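Local atomic coordinates of agmatine ureohydrolase (PDB entry 3PZL), a protein that probably hydrolyses agmatine to putrescine and urea, as a member of the arginase family that binds two manganese ions per subunit. Residues 214-228 with 256-270. Residues are numbered along the deposited sequence; the frame is centred on the assembly and turned at random.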
loop_
_atom_site.group_PDB
_atom_site.type_symbol
_atom_site.label_atom_id
_atom_site.label_comp_id
_atom_site.label_asym_id
_atom_site.label_seq_id
_atom_site.Cartn_x
_atom_site.Cartn_y
_atom_site.Cartn_z
ATOM N N ILE B 214 13.743 12.597 33.669
ATOM C CA ILE B 214 14.265 13.884 33.162
ATOM C C ILE B 214 14.995 14.702 34.259
ATOM O O ILE B 214 16.098 15.221 34.016
ATOM C CB ILE B 214 13.149 14.726 32.557
ATOM C CG1 ILE B 214 12.525 13.978 31.377
ATOM C CG2 ILE B 214 13.684 16.054 32.117
ATOM C CD1 ILE B 214 11.353 14.687 30.743
ATOM N N GLU B 215 14.368 14.802 35.446
ATOM C CA GLU B 215 14.954 15.470 36.619
ATOM C C GLU B 215 16.331 14.909 36.978
ATOM O O GLU B 215 17.276 15.674 37.167
ATOM C CB GLU B 215 14.045 15.385 37.872
ATOM C CG GLU B 215 12.547 15.713 37.687
ATOM C CD GLU B 215 12.267 17.139 37.157
ATOM O OE1 GLU B 215 13.238 17.858 36.774
ATOM O OE2 GLU B 215 11.062 17.532 37.110
ATOM N N GLU B 216 16.438 13.586 37.076
ATOM C CA GLU B 216 17.706 12.951 37.421
ATOM C C GLU B 216 18.830 13.426 36.484
ATOM O O GLU B 216 19.816 14.010 36.954
ATOM C CB GLU B 216 17.613 11.410 37.435
ATOM C CG GLU B 216 16.619 10.801 38.424
ATOM C CD GLU B 216 16.409 9.298 38.197
ATOM O OE1 GLU B 216 16.935 8.746 37.194
ATOM O OE2 GLU B 216 15.691 8.660 39.013
ATOM N N VAL B 217 18.652 13.226 35.174
ATOM C CA VAL B 217 19.628 13.643 34.144
ATOM C C VAL B 217 19.987 15.137 34.216
ATOM O O VAL B 217 21.148 15.500 34.261
ATOM C CB VAL B 217 19.115 13.328 32.711
ATOM C CG1 VAL B 217 20.094 13.785 31.682
ATOM C CG2 VAL B 217 18.869 11.832 32.554
ATOM N N ASP B 218 18.986 16.001 34.220
ATOM C CA ASP B 218 19.238 17.426 34.350
ATOM C C ASP B 218 20.149 17.806 35.538
ATOM O O ASP B 218 21.035 18.646 35.405
ATOM C CB ASP B 218 17.934 18.198 34.433
ATOM C CG ASP B 218 18.081 19.622 33.936
ATOM O OD1 ASP B 218 19.182 19.992 33.485
ATOM O OD2 ASP B 218 17.097 20.379 33.977
ATOM N N ARG B 219 19.937 17.185 36.693
ATOM C CA ARG B 219 20.758 17.474 37.864
ATOM C C ARG B 219 22.181 16.954 37.740
ATOM O O ARG B 219 23.127 17.660 38.073
ATOM C CB ARG B 219 20.101 16.925 39.126
ATOM C CG ARG B 219 18.949 17.789 39.603
ATOM C CD ARG B 219 18.042 17.016 40.532
ATOM N NE ARG B 219 16.984 17.851 41.134
ATOM C CZ ARG B 219 15.850 18.214 40.517
ATOM N NH1 ARG B 219 15.636 17.836 39.248
ATOM N NH2 ARG B 219 14.935 18.958 41.159
ATOM N N LYS B 220 22.320 15.728 37.246
ATOM C CA LYS B 220 23.617 15.064 37.131
ATOM C C LYS B 220 24.574 15.690 36.115
ATOM O O LYS B 220 25.732 15.915 36.413
ATOM C CB LYS B 220 23.421 13.577 36.809
ATOM C CG LYS B 220 24.719 12.808 36.824
ATOM C CD LYS B 220 24.498 11.317 36.948
ATOM C CE LYS B 220 25.842 10.609 37.330
ATOM N NZ LYS B 220 25.712 9.142 36.975
ATOM N N SER B 221 24.073 15.962 34.918
ATOM C CA SER B 221 24.890 16.335 33.763
ATOM C C SER B 221 24.938 17.833 33.515
ATOM O O SER B 221 23.943 18.539 33.658
ATOM C CB SER B 221 24.291 15.684 32.533
ATOM O OG SER B 221 23.858 14.353 32.815
ATOM N N ARG B 222 26.092 18.320 33.104
ATOM C CA ARG B 222 26.215 19.730 32.793
ATOM C C ARG B 222 25.831 19.970 31.349
ATOM O O ARG B 222 25.180 20.945 31.022
ATOM C CB ARG B 222 27.638 20.211 33.055
ATOM C CG ARG B 222 28.092 19.981 34.486
ATOM C CD ARG B 222 29.488 20.473 34.689
ATOM N NE ARG B 222 29.955 20.197 36.043
ATOM C CZ ARG B 222 30.674 21.048 36.765
ATOM N NH1 ARG B 222 30.978 22.245 36.278
ATOM N NH2 ARG B 222 31.042 20.719 37.992
ATOM N N ARG B 223 26.255 19.075 30.477
ATOM C CA ARG B 223 25.851 19.118 29.083
ATOM C C ARG B 223 25.357 17.740 28.617
ATOM O O ARG B 223 25.665 16.711 29.247
ATOM C CB ARG B 223 27.011 19.629 28.224
ATOM C CG ARG B 223 27.247 21.131 28.386
ATOM C CD ARG B 223 28.688 21.442 28.161
ATOM N NE ARG B 223 29.024 21.720 26.769
ATOM C CZ ARG B 223 30.214 21.455 26.226
ATOM N NH1 ARG B 223 31.166 20.874 26.957
ATOM N NH2 ARG B 223 30.450 21.751 24.943
ATOM N N VAL B 224 24.577 17.708 27.539
ATOM C CA VAL B 224 24.214 16.417 26.960
ATOM C C VAL B 224 24.282 16.335 25.441
ATOM O O VAL B 224 24.388 17.345 24.722
ATOM C CB VAL B 224 22.862 15.920 27.446
ATOM C CG1 VAL B 224 22.874 15.749 28.956
ATOM C CG2 VAL B 224 21.728 16.851 27.005
ATOM N N TYR B 225 24.262 15.096 24.969
ATOM C CA TYR B 225 24.010 14.797 23.579
ATOM C C TYR B 225 22.771 13.909 23.608
ATOM O O TYR B 225 22.681 12.981 24.434
ATOM C CB TYR B 225 25.220 14.096 22.931
ATOM C CG TYR B 225 24.989 13.741 21.478
ATOM C CD1 TYR B 225 24.316 12.572 21.135
ATOM C CD2 TYR B 225 25.433 14.579 20.450
ATOM C CE1 TYR B 225 24.080 12.244 19.805
ATOM C CE2 TYR B 225 25.205 14.260 19.105
ATOM C CZ TYR B 225 24.530 13.089 18.788
ATOM O OH TYR B 225 24.266 12.721 17.486
ATOM N N ILE B 226 21.813 14.204 22.727
ATOM C CA ILE B 226 20.551 13.470 22.703
ATOM C C ILE B 226 20.439 12.638 21.449
ATOM O O ILE B 226 20.454 13.160 20.340
ATOM C CB ILE B 226 19.323 14.384 22.781
ATOM C CG1 ILE B 226 19.502 15.430 23.877
ATOM C CG2 ILE B 226 18.076 13.538 23.017
ATOM C CD1 ILE B 226 18.364 16.386 24.015
ATOM N N SER B 227 20.318 11.335 21.637
ATOM C CA SER B 227 20.152 10.420 20.517
ATOM C C SER B 227 18.795 9.695 20.579
ATOM O O SER B 227 18.521 8.939 21.536
ATOM C CB SER B 227 21.275 9.415 20.503
ATOM O OG SER B 227 21.233 8.747 19.277
ATOM N N VAL B 228 17.944 9.942 19.578
ATOM C CA VAL B 228 16.605 9.378 19.567
ATOM C C VAL B 228 16.452 8.229 18.553
ATOM O O VAL B 228 16.402 8.447 17.324
ATOM C CB VAL B 228 15.574 10.429 19.296
ATOM C CG1 VAL B 228 14.232 9.867 19.507
ATOM C CG2 VAL B 228 15.745 11.568 20.207
ATOM N N ARG B 256 8.765 16.002 25.674
ATOM C CA ARG B 256 9.060 16.562 26.979
ATOM C C ARG B 256 10.527 16.371 27.295
ATOM O O ARG B 256 11.168 17.250 27.832
ATOM C CB ARG B 256 8.143 15.926 28.038
ATOM C CG ARG B 256 8.321 16.446 29.443
ATOM C CD ARG B 256 7.872 17.884 29.609
ATOM N NE ARG B 256 8.167 18.357 30.954
ATOM C CZ ARG B 256 7.939 19.589 31.392
ATOM N NH1 ARG B 256 7.436 20.498 30.575
ATOM N NH2 ARG B 256 8.259 19.917 32.640
ATOM N N LEU B 257 11.069 15.225 26.943
ATOM C CA LEU B 257 12.497 14.979 27.131
ATOM C C LEU B 257 13.363 16.018 26.420
ATOM O O LEU B 257 14.377 16.454 26.944
ATOM C CB LEU B 257 12.906 13.557 26.693
ATOM C CG LEU B 257 14.376 13.194 27.039
ATOM C CD1 LEU B 257 14.605 11.776 27.369
ATOM C CD2 LEU B 257 15.286 13.564 25.939
ATOM N N ILE B 258 12.939 16.424 25.239
ATOM C CA ILE B 258 13.694 17.331 24.418
ATOM C C ILE B 258 13.495 18.757 24.880
ATOM O O ILE B 258 14.464 19.481 25.109
ATOM C CB ILE B 258 13.309 17.161 22.937
ATOM C CG1 ILE B 258 13.637 15.721 22.477
ATOM C CG2 ILE B 258 14.019 18.184 22.077
ATOM C CD1 ILE B 258 13.091 15.335 21.152
ATOM N N GLU B 259 12.235 19.163 24.995
ATOM C CA GLU B 259 11.835 20.452 25.591
ATOM C C GLU B 259 12.794 20.796 26.767
ATOM O O GLU B 259 13.466 21.824 26.767
ATOM C CB GLU B 259 10.423 20.253 26.149
ATOM C CG GLU B 259 9.490 21.386 26.090
ATOM C CD GLU B 259 8.172 21.101 26.828
ATOM O OE1 GLU B 259 8.155 20.387 27.852
ATOM O OE2 GLU B 259 7.122 21.598 26.379
ATOM N N ARG B 260 12.864 19.880 27.733
ATOM C CA ARG B 260 13.539 20.075 28.995
ATOM C C ARG B 260 15.074 20.012 28.944
ATOM O O ARG B 260 15.731 20.529 29.826
ATOM C CB ARG B 260 13.028 19.016 29.965
ATOM C CG ARG B 260 11.617 19.247 30.488
ATOM C CD ARG B 260 11.533 20.425 31.466
ATOM N NE ARG B 260 12.625 20.466 32.449
ATOM C CZ ARG B 260 12.818 19.567 33.424
ATOM N NH1 ARG B 260 12.014 18.508 33.568
ATOM N NH2 ARG B 260 13.847 19.706 34.252
ATOM N N LEU B 261 15.629 19.401 27.909
ATOM C CA LEU B 261 17.055 19.142 27.847
ATOM C C LEU B 261 17.837 19.814 26.706
ATOM O O LEU B 261 19.054 19.669 26.628
ATOM C CB LEU B 261 17.287 17.632 27.801
ATOM C CG LEU B 261 17.630 16.907 29.091
ATOM C CD1 LEU B 261 17.095 17.588 30.339
ATOM C CD2 LEU B 261 17.118 15.501 29.023
ATOM N N SER B 262 17.155 20.531 25.823
ATOM C CA SER B 262 17.794 21.014 24.589
ATOM C C SER B 262 18.708 22.204 24.882
ATOM O O SER B 262 19.618 22.482 24.115
ATOM C CB SER B 262 16.762 21.406 23.555
ATOM O OG SER B 262 15.925 22.377 24.125
ATOM N N TYR B 263 18.467 22.890 25.991
ATOM C CA TYR B 263 19.330 23.982 26.413
ATOM C C TYR B 263 20.751 23.554 26.840
ATOM O O TYR B 263 21.656 24.359 26.859
ATOM C CB TYR B 263 18.646 24.773 27.537
ATOM C CG TYR B 263 18.777 24.180 28.923
ATOM C CD1 TYR B 263 18.003 23.088 29.314
ATOM C CD2 TYR B 263 19.653 24.745 29.863
ATOM C CE1 TYR B 263 18.111 22.550 30.588
ATOM C CE2 TYR B 263 19.774 24.223 31.156
ATOM C CZ TYR B 263 19.004 23.124 31.509
ATOM O OH TYR B 263 19.119 22.597 32.773
ATOM N N LYS B 264 20.930 22.292 27.183
ATOM C CA LYS B 264 22.230 21.750 27.556
ATOM C C LYS B 264 22.815 20.919 26.431
ATOM O O LYS B 264 23.904 20.356 26.590
ATOM C CB LYS B 264 22.113 20.808 28.757
ATOM C CG LYS B 264 21.629 21.427 29.985
ATOM C CD LYS B 264 21.628 20.429 31.115
ATOM C CE LYS B 264 21.813 21.149 32.401
ATOM N NZ LYS B 264 22.239 20.139 33.341
ATOM N N ALA B 265 22.079 20.800 25.325
ATOM C CA ALA B 265 22.412 19.817 24.298
ATOM C C ALA B 265 23.462 20.360 23.361
ATOM O O ALA B 265 23.313 21.460 22.846
ATOM C CB ALA B 265 21.173 19.394 23.537
ATOM N N VAL B 266 24.527 19.588 23.163
ATOM C CA VAL B 266 25.595 19.970 22.233
ATOM C C VAL B 266 25.364 19.402 20.849
ATOM O O VAL B 266 25.930 19.883 19.875
ATOM C CB VAL B 266 27.004 19.559 22.721
ATOM C CG1 VAL B 266 27.351 20.293 24.047
ATOM C CG2 VAL B 266 27.125 18.033 22.843
ATOM N N GLY B 267 24.520 18.382 20.779
ATOM C CA GLY B 267 24.204 17.723 19.519
ATOM C C GLY B 267 22.948 16.886 19.624
ATOM O O GLY B 267 22.545 16.510 20.716
ATOM N N PHE B 268 22.356 16.572 18.481
ATOM C CA PHE B 268 21.106 15.856 18.428
ATOM C C PHE B 268 21.023 14.934 17.207
ATOM O O PHE B 268 21.581 15.233 16.156
ATOM C CB PHE B 268 19.987 16.890 18.391
ATOM C CG PHE B 268 18.601 16.312 18.479
ATOM C CD1 PHE B 268 18.334 15.255 19.312
ATOM C CD2 PHE B 268 17.543 16.878 17.755
ATOM C CE1 PHE B 268 17.044 14.728 19.414
ATOM C CE2 PHE B 268 16.236 16.358 17.847
ATOM C CZ PHE B 268 15.986 15.279 18.685
ATOM N N ASP B 269 20.312 13.820 17.337
ATOM C CA ASP B 269 20.036 12.972 16.184
ATOM C C ASP B 269 18.739 12.183 16.248
ATOM O O ASP B 269 18.164 12.011 17.331
ATOM C CB ASP B 269 21.213 12.068 15.844
ATOM C CG ASP B 269 21.406 10.929 16.818
ATOM O OD1 ASP B 269 20.439 10.392 17.374
ATOM O OD2 ASP B 269 22.571 10.554 17.008
ATOM N N ILE B 270 18.269 11.745 15.076
ATOM C CA ILE B 270 17.017 10.984 14.933
ATOM C C ILE B 270 17.287 9.836 13.974
ATOM O O ILE B 270 17.818 10.067 12.901
ATOM C CB ILE B 270 15.836 11.868 14.412
ATOM C CG1 ILE B 270 15.708 13.151 15.250
ATOM C CG2 ILE B 270 14.505 11.090 14.409
ATOM C CD1 ILE B 270 14.863 14.251 14.636
#
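Arg256 and Leu257 receive CD1 of Ile214 as a knob in a hole that Arg260 and Leu261 complete, where helix segments 214-220 and 256-261 run the same way, axes 25° apart. Helix 251-261 is the crossover of a beta-alpha-beta unit whose parallel strands, 223-229 and 265-271, are neighbours in the arginase-fold sheet. Leu257 CD2 also reaches Ile226 CG2. Arg260, long and flexible, lays its apolar chain and one guanidinium face on Ile214 CG2, and its bends at chi2 and chi3 bring NH2 to Glu215 OE1 (3.2 Å), with a weaker salt bridge to Asp218. Leu261 has a branch for each neighbour: CD1 meets Ile214 CG2 and CD2 Val217 CG1, while CB faces Ile226 CD1.

Tyr263 OH gives its proton to the syn lone pair of Asp218 OD1 (2.7 Å), ring and carboxylate planes 74° apart. Lys264, extended beyond CG, reaches the end of helix 202-220, where NZ meets Asp218 O on a lone pair (2.8 Å) and, weakly, Asp218 OD1; an ammonium should suit the helix dipole. Val224 N bonds Lys264 O, and Val266 N returns to Val224 O almost straight (166°). Gly267 leaves room for the Tyr225 ring, one face of which lies over Gly267 O, 3.5 Å from Tyr225 CD2. Phe268 turns its ring edge to Val228 CG2 and stacks on Phe293 of helix 281-303.

Asp269 supplies two buried acceptors: Tyr225 OH meets OD2 from above the carboxylate plane (2.8 Å), and Ser227 OG, also bonded to the manganese ligand His124, donates to the syn lone pair of OD1 at 2.6 Å.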